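Local coordinates for Non-ribosomal peptide synthetase (Streptomyces halstedii, PDB 3WV4), which belongs to the AMP-binding enzyme family of the ANL clan and represents an N-terminal part of a non-ribosomal peptide synthetase, at residues G69-Y73 against Q74-N78; A318-Q321 against V322-D325; P131-L134 against R135-A139. All coordinates share one frame; numbering follows the deposited sequence.

Contact 1 of 3, residues G69-Y73 against Q74-N78; sequences GTWTY and QELLN
At T72 the edge strand 70-72 turns into helix 73-89; the short axes of 70-72 and 74-78 stand at 90° to each other, and the CA atoms of T72 and E75 are 5.1 Å apart. L76 N closes the first turn on T72 O at 2.9 Å. T72 is the N-cap. Its OG1 sits between the backbone N and the carbonyl carbon (chi1 65°), from where it accepts a nearly straight bond from E75 N (3.1 Å). E75 returns the favour: its extended chain runs back beside the strand until OE1 takes T72 N at 2.8 Å, meeting it on the anti side of the carboxylate. The two reciprocal bonds make a capping box. On the way, E75 CB lies 3.8 Å from W71 CD1, with ring and carboxylate planes 55° apart. Further round the helix, L76 CD1 meets the six-membered part of the indole, 3.8 Å from W71 CE3. This pairs the residue before the cap, W71, with the fourth after the cap, L76, a hydrophobic staple. H79 stacks on W71, and R106 makes a cation-pi contact with it. Chemically, side chains thus supply what the helix start lacks: E75 N gets an acceptor, T72 N gets a carboxylate, and the nearby helix N terminus would probably help hold the negative charge of E75.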
# COMPACT_ATOMS: atom_id res chain seq x y z
N GLY A 69 -3.90 20.94 2.08
CA GLY A 69 -3.31 21.59 0.90
C GLY A 69 -2.90 20.58 -0.15
O GLY A 69 -3.27 19.39 -0.07
N THR A 70 -2.10 21.02 -1.11
CA THR A 70 -1.67 20.17 -2.23
C THR A 70 -0.16 20.34 -2.43
O THR A 70 0.38 21.47 -2.31
CB THR A 70 -2.44 20.57 -3.52
OG1 THR A 70 -3.84 20.41 -3.30
CG2 THR A 70 -2.06 19.71 -4.71
N TRP A 71 0.53 19.24 -2.71
CA TRP A 71 1.94 19.29 -3.13
C TRP A 71 2.12 18.80 -4.56
O TRP A 71 1.50 17.81 -4.96
CB TRP A 71 2.81 18.35 -2.29
CG TRP A 71 3.17 18.81 -0.94
CD1 TRP A 71 3.10 20.10 -0.45
CD2 TRP A 71 3.77 18.02 0.10
NE1 TRP A 71 3.56 20.12 0.81
CE2 TRP A 71 3.97 18.87 1.18
CE3 TRP A 71 4.07 16.67 0.23
CZ2 TRP A 71 4.50 18.43 2.37
CZ3 TRP A 71 4.60 16.23 1.39
CH2 TRP A 71 4.80 17.10 2.46
N THR A 72 2.98 19.48 -5.30
CA THR A 72 3.42 18.99 -6.58
C THR A 72 4.47 17.93 -6.36
O THR A 72 4.92 17.74 -5.26
CB THR A 72 4.10 20.11 -7.40
OG1 THR A 72 5.28 20.51 -6.72
CG2 THR A 72 3.17 21.29 -7.57
N TYR A 73 4.88 17.26 -7.42
CA TYR A 73 5.95 16.25 -7.29
C TYR A 73 7.24 16.87 -6.82
O TYR A 73 7.94 16.26 -5.99
CB TYR A 73 6.16 15.44 -8.58
CG TYR A 73 5.21 14.32 -8.63
CD1 TYR A 73 4.03 14.42 -9.30
CD2 TYR A 73 5.43 13.16 -7.86
CE1 TYR A 73 3.12 13.38 -9.27
CE2 TYR A 73 4.54 12.13 -7.83
CZ TYR A 73 3.39 12.24 -8.53
OH TYR A 73 2.47 11.20 -8.49
N GLN A 74 7.53 18.09 -7.27
CA GLN A 74 8.69 18.80 -6.74
C GLN A 74 8.60 19.02 -5.25
O GLN A 74 9.55 18.74 -4.54
CB GLN A 74 8.88 20.17 -7.43
CG GLN A 74 10.16 20.86 -7.00
CD GLN A 74 11.39 20.16 -7.53
OE1 GLN A 74 12.13 19.50 -6.78
NE2 GLN A 74 11.64 20.33 -8.82
N GLU A 75 7.45 19.50 -4.78
CA GLU A 75 7.25 19.76 -3.35
C GLU A 75 7.40 18.50 -2.57
O GLU A 75 8.04 18.49 -1.54
CB GLU A 75 5.90 20.41 -3.07
CG GLU A 75 5.84 21.89 -3.51
CD GLU A 75 4.43 22.46 -3.47
OE1 GLU A 75 3.55 21.94 -4.18
OE2 GLU A 75 4.20 23.37 -2.65
N LEU A 76 6.83 17.41 -3.07
CA LEU A 76 6.92 16.14 -2.34
C LEU A 76 8.36 15.71 -2.20
O LEU A 76 8.78 15.21 -1.16
CB LEU A 76 6.09 15.05 -3.05
CG LEU A 76 6.27 13.66 -2.48
CD1 LEU A 76 5.93 13.63 -1.00
CD2 LEU A 76 5.38 12.69 -3.26
N LEU A 77 9.11 15.86 -3.27
CA LEU A 77 10.52 15.46 -3.25
C LEU A 77 11.31 16.35 -2.30
O LEU A 77 12.07 15.85 -1.52
CB LEU A 77 11.13 15.52 -4.67
CG LEU A 77 12.61 15.30 -4.79
CD1 LEU A 77 12.97 13.85 -4.51
CD2 LEU A 77 13.08 15.69 -6.19
N ASN A 78 11.07 17.66 -2.35
CA ASN A 78 11.74 18.58 -1.44
C ASN A 78 11.55 18.17 0.03
O ASN A 78 12.52 18.00 0.76
CB ASN A 78 11.22 20.02 -1.64
CG ASN A 78 11.68 20.64 -2.95
OD1 ASN A 78 12.60 20.16 -3.58
ND2 ASN A 78 10.99 21.71 -3.38
O HOH W 1 1.53 23.21 -4.53
O HOH W 2 1.93 23.46 -1.38

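Contact 2 of 3, residues A318-Q321 against V322-D325; sequences ALPQ and VTID
The chain runs extended through L319 and P320 and then coils into helix 321-330, with P320 as the N-cap and I324 N bonded to P320 O at 3.1 Å. The same carbonyl also draws T323 N, but only through a weak, bent bond; one residue further on, D325 N binds Q321 O at 2.9 Å. A proline ring offers no side-chain acceptor, so P320 cannot cap the N-H groups of the first turn with its side chain; its ring lies beside T323, with CG 3.5 Å from T323 OG1. L319 reaches forward to the first turn. With its CG anti to the backbone N (chi1 -160°), the fork of its side chain is brought up to the helix: CD2 meets I324 CG1 at 4.0 Å, and CD1 reaches T323 CG2 on the other branch. I324 in turn brings its CD1 to 3.5 Å from L319 O. A292 of helix 289-300 touches both L319 and T323, closing this apolar patch from the neighbouring helix. Away from it, at the surface, Q321 and D325 join their side chains. The glutamine chain bends at chi2 (56°), and NE2 donates to D325 OD1 at 3.0 Å, arriving from above the carboxylate plane, 37° out of it. The bond spans one helical turn, and its approach from above the plane means it is not ideally aimed. Leucine just before the N-cap against isoleucine four places after it is the hydrophobic staple of a helix N terminus. This one opens the helix of a beta-alpha-beta unit, in which 321-330 joins the neighbouring parallel strands 311-314 and 335-340.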
# COMPACT_ATOMS: atom_id res chain seq x y z
N ALA A 318 -14.89 -10.19 -1.05
CA ALA A 318 -15.86 -10.35 -2.09
C ALA A 318 -16.86 -9.21 -2.15
O ALA A 318 -17.47 -8.81 -1.15
CB ALA A 318 -16.59 -11.68 -1.92
N LEU A 319 -17.03 -8.68 -3.35
CA LEU A 319 -17.99 -7.64 -3.61
C LEU A 319 -19.21 -8.35 -4.16
O LEU A 319 -19.09 -9.10 -5.12
CB LEU A 319 -17.37 -6.70 -4.64
CG LEU A 319 -17.93 -5.28 -4.77
CD1 LEU A 319 -17.82 -4.51 -3.45
CD2 LEU A 319 -17.15 -4.57 -5.86
N PRO A 320 -20.38 -8.19 -3.52
CA PRO A 320 -21.58 -8.93 -3.90
C PRO A 320 -22.21 -8.40 -5.16
O PRO A 320 -22.02 -7.20 -5.48
CB PRO A 320 -22.54 -8.73 -2.71
CG PRO A 320 -22.05 -7.50 -2.03
CD PRO A 320 -20.58 -7.38 -2.30
N GLN A 321 -22.96 -9.25 -5.86
CA GLN A 321 -23.44 -8.87 -7.18
C GLN A 321 -24.21 -7.57 -7.11
O GLN A 321 -24.06 -6.71 -7.98
CB GLN A 321 -24.32 -9.93 -7.80
CG GLN A 321 -24.56 -9.73 -9.29
CD GLN A 321 -23.26 -9.65 -10.07
OE1 GLN A 321 -22.31 -10.36 -9.76
NE2 GLN A 321 -23.18 -8.74 -11.02
N VAL A 322 -25.02 -7.43 -6.08
CA VAL A 322 -25.93 -6.29 -5.98
C VAL A 322 -25.20 -4.97 -5.88
O VAL A 322 -25.68 -3.99 -6.41
CB VAL A 322 -26.87 -6.37 -4.78
CG1 VAL A 322 -28.28 -6.65 -5.26
CG2 VAL A 322 -26.40 -7.43 -3.79
N THR A 323 -24.08 -4.96 -5.16
CA THR A 323 -23.27 -3.76 -5.06
C THR A 323 -22.64 -3.47 -6.42
O THR A 323 -22.62 -2.35 -6.86
CB THR A 323 -22.19 -3.91 -3.99
OG1 THR A 323 -22.81 -4.19 -2.74
CG2 THR A 323 -21.37 -2.62 -3.85
N ILE A 324 -22.17 -4.53 -7.08
CA ILE A 324 -21.55 -4.38 -8.38
C ILE A 324 -22.50 -3.70 -9.32
O ILE A 324 -22.14 -2.72 -9.97
CB ILE A 324 -21.10 -5.74 -8.96
CG1 ILE A 324 -20.03 -6.37 -8.05
CG2 ILE A 324 -20.54 -5.57 -10.37
CD1 ILE A 324 -19.84 -7.87 -8.34
N ASP A 325 -23.73 -4.19 -9.35
CA ASP A 325 -24.75 -3.70 -10.26
C ASP A 325 -25.05 -2.25 -9.95
O ASP A 325 -25.17 -1.42 -10.87
CB ASP A 325 -26.03 -4.54 -10.15
CG ASP A 325 -25.88 -5.98 -10.69
OD1 ASP A 325 -24.91 -6.29 -11.45
OD2 ASP A 325 -26.74 -6.83 -10.32

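Contact 3 of 3, residues P131-L134 against R135-A139; sequences PFHL and RSVIA
R135 folds back over the turn before it: chi1 of 70° sets its CG between the backbone N and the carbonyl carbon, pressed to 3.0 Å from F132 O. Beyond that the chain bends at chi3 (27°, about midway between staggered and eclipsed), which brings the guanidinium back along the first turn, with NH1 4.0 Å from F132 CA. The packing against the carbonyl is tight, and F132 O is also the acceptor of S136 N, at 3.2 Å; that donor lies 37° above the carbonyl plane, whereas I138 N approaches L134 O (2.8 Å) almost in line with its C=O bond. The regular helical bonding begins at once, R135 N binding P131 O, and the proline suits this first turn because its own nitrogen has no hydrogen to offer. H133 swings its imidazole toward the next turn, where CD2 rests 3.7 Å from V137 CG2, the methyl meeting the ring obliquely. That same CG2 also touches H133 O. On the buried side, I138 CG1 packs 3.1 Å from L134 O, while the ends of the two side chains come together more loosely, L134 CD2 to I138 CD1 at 4.4 Å. L134 is further covered by V160 of helix 151-160 and by L125 and M129; S204 lies against H133. Buried L134, V137 and I138, set against exposed P131, F132 and R135, mark an amphipathic helix. Helix 131-141 is the helical link of a beta-alpha-beta crossover between strands 121-124 and 145-148 of the parallel sheet.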
# COMPACT_ATOMS: atom_id res chain seq x y z
N PRO A 131 -3.10 0.57 24.26
CA PRO A 131 -1.75 0.65 24.80
C PRO A 131 -0.94 -0.64 24.73
O PRO A 131 0.17 -0.61 24.21
CB PRO A 131 -1.99 1.06 26.25
CG PRO A 131 -3.24 1.90 26.18
CD PRO A 131 -4.06 1.37 25.03
N PHE A 132 -1.46 -1.76 25.23
CA PHE A 132 -0.59 -2.95 25.29
C PHE A 132 -0.28 -3.48 23.87
O PHE A 132 0.71 -4.18 23.64
CB PHE A 132 -1.20 -4.07 26.10
CG PHE A 132 -2.07 -4.97 25.30
CD1 PHE A 132 -1.63 -6.23 24.97
CD2 PHE A 132 -3.32 -4.54 24.88
CE1 PHE A 132 -2.42 -7.07 24.24
CE2 PHE A 132 -4.14 -5.39 24.17
CZ PHE A 132 -3.69 -6.64 23.84
N HIS A 133 -1.18 -3.19 22.94
CA HIS A 133 -1.00 -3.61 21.56
C HIS A 133 0.18 -2.83 20.96
O HIS A 133 1.10 -3.42 20.33
CB HIS A 133 -2.31 -3.39 20.81
CG HIS A 133 -2.32 -4.00 19.46
ND1 HIS A 133 -3.31 -3.75 18.55
CD2 HIS A 133 -1.45 -4.84 18.86
CE1 HIS A 133 -3.05 -4.41 17.43
NE2 HIS A 133 -1.92 -5.07 17.59
N LEU A 134 0.16 -1.52 21.20
CA LEU A 134 1.29 -0.63 20.85
C LEU A 134 2.60 -1.10 21.44
O LEU A 134 3.58 -1.26 20.72
CB LEU A 134 0.99 0.80 21.28
CG LEU A 134 -0.01 1.42 20.30
CD1 LEU A 134 -0.74 2.62 20.89
CD2 LEU A 134 0.70 1.82 19.01
N ARG A 135 2.62 -1.38 22.74
CA ARG A 135 3.87 -1.81 23.35
C ARG A 135 4.44 -3.04 22.68
O ARG A 135 5.64 -3.12 22.48
CB ARG A 135 3.79 -2.02 24.90
CG ARG A 135 2.99 -3.19 25.39
CD ARG A 135 3.29 -3.46 26.88
NE ARG A 135 3.72 -2.23 27.56
CZ ARG A 135 2.91 -1.39 28.22
NH1 ARG A 135 1.60 -1.63 28.31
NH2 ARG A 135 3.44 -0.33 28.81
N SER A 136 3.60 -4.03 22.39
CA SER A 136 4.03 -5.30 21.78
C SER A 136 4.60 -5.08 20.37
O SER A 136 5.68 -5.56 20.03
CB SER A 136 2.84 -6.27 21.71
OG SER A 136 3.15 -7.41 20.95
N VAL A 137 3.87 -4.32 19.57
CA VAL A 137 4.22 -4.09 18.16
C VAL A 137 5.50 -3.24 18.10
O VAL A 137 6.46 -3.60 17.40
CB VAL A 137 3.04 -3.45 17.40
CG1 VAL A 137 3.46 -2.97 16.02
CG2 VAL A 137 1.91 -4.47 17.26
N ILE A 138 5.55 -2.18 18.90
CA ILE A 138 6.71 -1.31 18.92
C ILE A 138 7.96 -2.05 19.33
O ILE A 138 8.98 -1.95 18.66
CB ILE A 138 6.46 -0.09 19.81
CG1 ILE A 138 5.38 0.75 19.14
CG2 ILE A 138 7.75 0.70 20.05
CD1 ILE A 138 5.06 2.05 19.83
N ALA A 139 7.87 -2.84 20.41
CA ALA A 139 9.00 -3.68 20.84
C ALA A 139 9.33 -4.73 19.78
O ALA A 139 10.49 -5.03 19.55
CB ALA A 139 8.71 -4.37 22.18

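How the contacts relate
Going from the N terminus, contact 1 comes first, then contact 3, then contact 2; they follow in series, and none encloses or crosses another. Each closes only the turn or two at a helix start. Contact 1 joins the edge strand of one mixed sheet to helix 73-89. Contact 3 starts helix 131-141, which carries the chain between strands of the four-stranded parallel sheet. Contact 2 starts helix 321-330 beside the large branched sheet. Contacts 1 and 2 each have a hydrophobic staple, though only contact 1 adds a capping box. Their centres lie 33 to 37 Å apart and no atoms touch, so they mark separate helix starts within one AMP-binding family region.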